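Local structure of paenibacillus xanthan lyase (Paenibacillus, 6F2P) at residues R195-Y204 against V251-W262. The protein probably cleaves the polysaccharide xanthan by beta-elimination, as a xanthan lyase of polysaccharide lyase family 8. Residues are numbered along the deposited sequence; the frame is centred on the assembly and turned at random. Where two conformers were deposited one is given.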
loop_
_atom_site.group_PDB
_atom_site.type_symbol
_atom_site.label_atom_id
_atom_site.label_comp_id
_atom_site.label_asym_id
_atom_site.label_seq_id
_atom_site.Cartn_x
_atom_site.Cartn_y
_atom_site.Cartn_z
ATOM N N ARG A 195 13.865 -26.974 -15.028
ATOM C CA ARG A 195 12.790 -26.988 -14.045
ATOM C C ARG A 195 13.175 -26.208 -12.794
ATOM O O ARG A 195 12.378 -25.431 -12.272
ATOM C CB ARG A 195 12.437 -28.429 -13.670
ATOM C CG ARG A 195 11.449 -28.559 -12.512
ATOM C CD ARG A 195 11.665 -29.856 -11.729
ATOM N NE ARG A 195 13.027 -29.957 -11.204
ATOM C CZ ARG A 195 13.667 -31.104 -10.993
ATOM N NH1 ARG A 195 13.068 -32.261 -11.250
ATOM N NH2 ARG A 195 14.911 -31.094 -10.525
ATOM N N ASP A 196 14.401 -26.401 -12.322
ATOM C CA ASP A 196 14.816 -25.799 -11.062
ATOM C C ASP A 196 15.017 -24.292 -11.174
ATOM O O ASP A 196 14.958 -23.573 -10.171
ATOM C CB ASP A 196 16.092 -26.458 -10.523
ATOM C CG ASP A 196 15.880 -27.914 -10.115
ATOM O OD1 ASP A 196 14.745 -28.283 -9.740
ATOM O OD2 ASP A 196 16.857 -28.692 -10.176
ATOM N N GLY A 197 15.248 -23.809 -12.389
ATOM C CA GLY A 197 15.577 -22.412 -12.589
ATOM C C GLY A 197 14.477 -21.448 -12.180
ATOM O O GLY A 197 14.762 -20.321 -11.758
ATOM N N ILE A 198 13.222 -21.872 -12.288
ATOM C CA ILE A 198 12.118 -20.968 -11.974
ATOM C C ILE A 198 11.748 -20.855 -10.482
ATOM O O ILE A 198 10.996 -19.952 -10.102
ATOM C CB ILE A 198 10.848 -21.316 -12.767
ATOM C CG1 ILE A 198 10.284 -22.661 -12.318
ATOM C CG2 ILE A 198 11.126 -21.290 -14.264
ATOM C CD1 ILE A 198 8.867 -22.903 -12.801
ATOM N N SER A 199 12.259 -21.754 -9.640
ATOM C CA SER A 199 11.879 -21.743 -8.220
ATOM C C SER A 199 12.130 -20.389 -7.557
ATOM O O SER A 199 11.265 -19.861 -6.858
ATOM C CB SER A 199 12.574 -22.863 -7.438
ATOM O OG SER A 199 12.116 -24.137 -7.862
ATOM N N ALA A 200 13.295 -19.808 -7.811
ATOM C CA ALA A 200 13.632 -18.515 -7.229
ATOM C C ALA A 200 12.664 -17.399 -7.626
ATOM O O ALA A 200 12.655 -16.352 -6.996
ATOM C CB ALA A 200 15.060 -18.133 -7.577
ATOM N N LEU A 201 11.851 -17.626 -8.658
ATOM C CA LEU A 201 10.871 -16.635 -9.120
ATOM C C LEU A 201 9.514 -16.774 -8.441
ATOM O O LEU A 201 8.635 -15.929 -8.607
ATOM C CB LEU A 201 10.636 -16.782 -10.627
ATOM C CG LEU A 201 11.790 -16.554 -11.590
ATOM C CD1 LEU A 201 11.337 -16.895 -12.995
ATOM C CD2 LEU A 201 12.269 -15.123 -11.509
ATOM N N LEU A 202 9.330 -17.867 -7.714
ATOM C CA LEU A 202 8.028 -18.193 -7.137
ATOM C C LEU A 202 7.611 -17.508 -5.814
ATOM O O LEU A 202 6.442 -17.175 -5.655
ATOM C CB LEU A 202 7.878 -19.713 -7.011
ATOM C CG LEU A 202 7.995 -20.528 -8.306
ATOM C CD1 LEU A 202 7.804 -22.002 -8.017
ATOM C CD2 LEU A 202 6.996 -20.064 -9.353
ATOM N N PRO A 203 8.541 -17.311 -4.856
ATOM C CA PRO A 203 8.083 -16.796 -3.559
ATOM C C PRO A 203 7.503 -15.392 -3.630
ATOM O O PRO A 203 7.807 -14.650 -4.562
ATOM C CB PRO A 203 9.367 -16.757 -2.731
ATOM C CG PRO A 203 10.265 -17.751 -3.370
ATOM C CD PRO A 203 9.980 -17.629 -4.825
ATOM N N TYR A 204 6.660 -15.045 -2.658
ATOM C CA TYR A 204 6.174 -13.678 -2.520
ATOM C C TYR A 204 7.290 -12.792 -1.975
ATOM O O TYR A 204 8.274 -13.290 -1.423
ATOM C CB TYR A 204 4.961 -13.623 -1.598
ATOM C CG TYR A 204 3.708 -14.228 -2.195
ATOM C CD1 TYR A 204 3.034 -13.583 -3.224
ATOM C CD2 TYR A 204 3.203 -15.438 -1.738
ATOM C CE1 TYR A 204 1.899 -14.119 -3.783
ATOM C CE2 TYR A 204 2.063 -15.981 -2.290
ATOM C CZ TYR A 204 1.417 -15.312 -3.316
ATOM O OH TYR A 204 0.275 -15.826 -3.887
ATOM N N VAL A 251 7.071 -29.729 -12.122
ATOM C CA VAL A 251 7.380 -28.768 -11.088
ATOM C C VAL A 251 6.786 -29.273 -9.781
ATOM O O VAL A 251 5.582 -29.553 -9.700
ATOM C CB VAL A 251 6.836 -27.375 -11.441
ATOM C CG1 VAL A 251 7.231 -26.359 -10.382
ATOM C CG2 VAL A 251 7.361 -26.944 -12.793
ATOM N N THR A 252 7.630 -29.401 -8.761
ATOM C CA THR A 252 7.187 -29.947 -7.487
ATOM C C THR A 252 7.193 -28.912 -6.369
ATOM O O THR A 252 6.566 -29.124 -5.328
ATOM C CB THR A 252 8.056 -31.144 -7.042
ATOM O OG1 THR A 252 9.421 -30.727 -6.914
ATOM C CG2 THR A 252 7.970 -32.272 -8.039
ATOM N N ASP A 253 7.925 -27.821 -6.573
ATOM C CA ASP A 253 8.050 -26.750 -5.585
ATOM C C ASP A 253 6.655 -26.349 -5.080
ATOM O O ASP A 253 5.772 -26.046 -5.871
ATOM C CB ASP A 253 8.761 -25.562 -6.234
ATOM C CG ASP A 253 9.206 -24.507 -5.235
ATOM O OD1 ASP A 253 8.579 -24.372 -4.153
ATOM O OD2 ASP A 253 10.190 -23.795 -5.550
ATOM N N PRO A 254 6.435 -26.392 -3.760
ATOM C CA PRO A 254 5.094 -26.088 -3.245
ATOM C C PRO A 254 4.665 -24.665 -3.584
ATOM O O PRO A 254 3.466 -24.372 -3.699
ATOM C CB PRO A 254 5.258 -26.243 -1.731
ATOM C CG PRO A 254 6.424 -27.135 -1.573
ATOM C CD PRO A 254 7.357 -26.807 -2.687
ATOM N N ASN A 255 5.652 -23.791 -3.755
ATOM C CA ASN A 255 5.393 -22.418 -4.158
ATOM C C ASN A 255 4.701 -22.274 -5.522
ATOM O O ASN A 255 4.197 -21.204 -5.858
ATOM C CB ASN A 255 6.684 -21.607 -4.134
ATOM C CG ASN A 255 7.156 -21.298 -2.724
ATOM O OD1 ASN A 255 6.365 -21.241 -1.780
ATOM N ND2 ASN A 255 8.452 -21.084 -2.577
ATOM N N LYS A 256 4.659 -23.348 -6.300
ATOM C CA LYS A 256 3.984 -23.312 -7.585
ATOM C C LYS A 256 2.515 -22.930 -7.440
ATOM O O LYS A 256 1.915 -22.386 -8.374
ATOM C CB LYS A 256 4.124 -24.649 -8.327
ATOM C CG LYS A 256 3.352 -25.807 -7.718
ATOM C CD LYS A 256 3.548 -27.101 -8.509
ATOM C CE LYS A 256 3.068 -28.328 -7.722
ATOM N NZ LYS A 256 1.585 -28.485 -7.741
ATOM N N ASN A 257 1.949 -23.202 -6.271
ATOM C CA ASN A 257 0.555 -22.880 -6.028
ATOM C C ASN A 257 0.327 -21.356 -5.945
ATOM O O ASN A 257 -0.795 -20.877 -6.127
ATOM C CB ASN A 257 0.039 -23.647 -4.802
ATOM C CG ASN A 257 0.238 -25.170 -4.932
ATOM O OD1 ASN A 257 -0.213 -25.797 -5.901
ATOM N ND2 ASN A 257 0.931 -25.761 -3.958
ATOM N N ASN A 258 1.404 -20.604 -5.718
ATOM C CA ASN A 258 1.367 -19.144 -5.764
ATOM C C ASN A 258 1.008 -18.636 -7.157
ATOM O O ASN A 258 0.341 -17.599 -7.309
ATOM C CB ASN A 258 2.713 -18.551 -5.342
ATOM C CG ASN A 258 3.100 -18.930 -3.925
ATOM O OD1 ASN A 258 2.285 -19.462 -3.172
ATOM N ND2 ASN A 258 4.344 -18.641 -3.550
ATOM N N VAL A 259 1.446 -19.376 -8.172
ATOM C CA VAL A 259 1.172 -19.012 -9.558
ATOM C C VAL A 259 -0.331 -19.045 -9.826
ATOM O O VAL A 259 -0.847 -18.242 -10.589
ATOM C CB VAL A 259 1.920 -19.930 -10.551
ATOM C CG1 VAL A 259 1.601 -19.554 -11.989
ATOM C CG2 VAL A 259 3.415 -19.864 -10.300
ATOM N N TYR A 260 -1.040 -19.966 -9.185
ATOM C CA TYR A 260 -2.489 -20.012 -9.344
ATOM C C TYR A 260 -3.136 -18.843 -8.605
ATOM O O TYR A 260 -4.061 -18.219 -9.116
ATOM C CB TYR A 260 -3.053 -21.364 -8.905
ATOM C CG TYR A 260 -2.444 -22.498 -9.693
ATOM C CD1 TYR A 260 -2.977 -22.886 -10.911
ATOM C CD2 TYR A 260 -1.302 -23.148 -9.240
ATOM C CE1 TYR A 260 -2.399 -23.899 -11.650
ATOM C CE2 TYR A 260 -0.718 -24.162 -9.974
ATOM C CZ TYR A 260 -1.274 -24.536 -11.173
ATOM O OH TYR A 260 -0.705 -25.552 -11.903
ATOM N N ARG A 261 -2.618 -18.531 -7.421
ATOM C CA ARG A 261 -3.111 -17.399 -6.659
ATOM C C ARG A 261 -2.938 -16.092 -7.434
ATOM O O ARG A 261 -3.813 -15.207 -7.358
ATOM C CB ARG A 261 -2.412 -17.294 -5.294
ATOM C CG ARG A 261 -2.561 -18.505 -4.370
ATOM C CD ARG A 261 -3.945 -19.141 -4.424
ATOM N NE ARG A 261 -5.016 -18.233 -4.014
ATOM C CZ ARG A 261 -6.306 -18.562 -3.995
ATOM N NH1 ARG A 261 -6.686 -19.784 -4.354
ATOM N NH2 ARG A 261 -7.216 -17.669 -3.619
ATOM N N TRP A 262 -1.820 -15.976 -8.162
ATOM C CA TRP A 262 -1.510 -14.757 -8.928
ATOM C C TRP A 262 -2.677 -14.344 -9.811
ATOM O O TRP A 262 -2.977 -13.157 -9.943
ATOM C CB TRP A 262 -0.265 -14.925 -9.803
ATOM C CG TRP A 262 1.023 -15.073 -9.037
ATOM C CD1 TRP A 262 1.231 -14.797 -7.713
ATOM C CD2 TRP A 262 2.280 -15.545 -9.552
ATOM N NE1 TRP A 262 2.542 -15.061 -7.379
ATOM C CE2 TRP A 262 3.203 -15.523 -8.487
ATOM C CE3 TRP A 262 2.711 -15.987 -10.807
ATOM C CZ2 TRP A 262 4.532 -15.925 -8.641
ATOM C CZ3 TRP A 262 4.035 -16.380 -10.958
ATOM C CH2 TRP A 262 4.926 -16.347 -9.883
HETATM O O HOH W 1 10.744 -21.612 -4.241
HETATM O O HOH W 2 4.436 -15.591 -5.264
HETATM O O HOH W 3 5.947 -17.798 -0.700
#
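Leu202 wedges its isobutyl group against helix 256-267 and the turn leading into it, packing the turns that follow helix 188-197 onto that helix within the N-terminal (alpha/alpha) toroid of family 8 polysaccharide lyases. Apolar contacts line the buried side at Leu202, Val259 and Ile198. Leu202 CD2 meets Val259 CG2 at 3.7 Å, while its CB lies 3.6 Å from Asn255 CB; nearer the chain's start, Ile198 CD1 abuts Val251 CG2. Helix 229-244 backs this side through Leu240, Ile237 and Ile241.

Polar contacts form two groups. In the first, Asp253 OD1 caps the incoming helix by accepting from Asn255 N. With CG anti to the backbone N (chi1 -168°), its carboxylate also brings OD2 within 3.0 Å of Ser199 OG. Water 1 ties this same OD2 to Ser199 O and Asn255 ND2. In the second, Leu202 O receives a nearly straight but weak bond from Asn258 ND2 and a shorter one, 2.6 Å, from water 2, which accepts from Trp262 NE1.

The Tyr204 ring plane is turned 81° from that of the five-membered ring of Trp262, and CE1 reaches the indole edge; Tyr204 CE2 lies 3.5 Å from Asn258 CG. A serine in place of Tyr204 would probably uncover water 2 and Asn258 and open a gap beside the indole. Water 2 sits over the centre of the phenol ring, 3.1 Å above its plane.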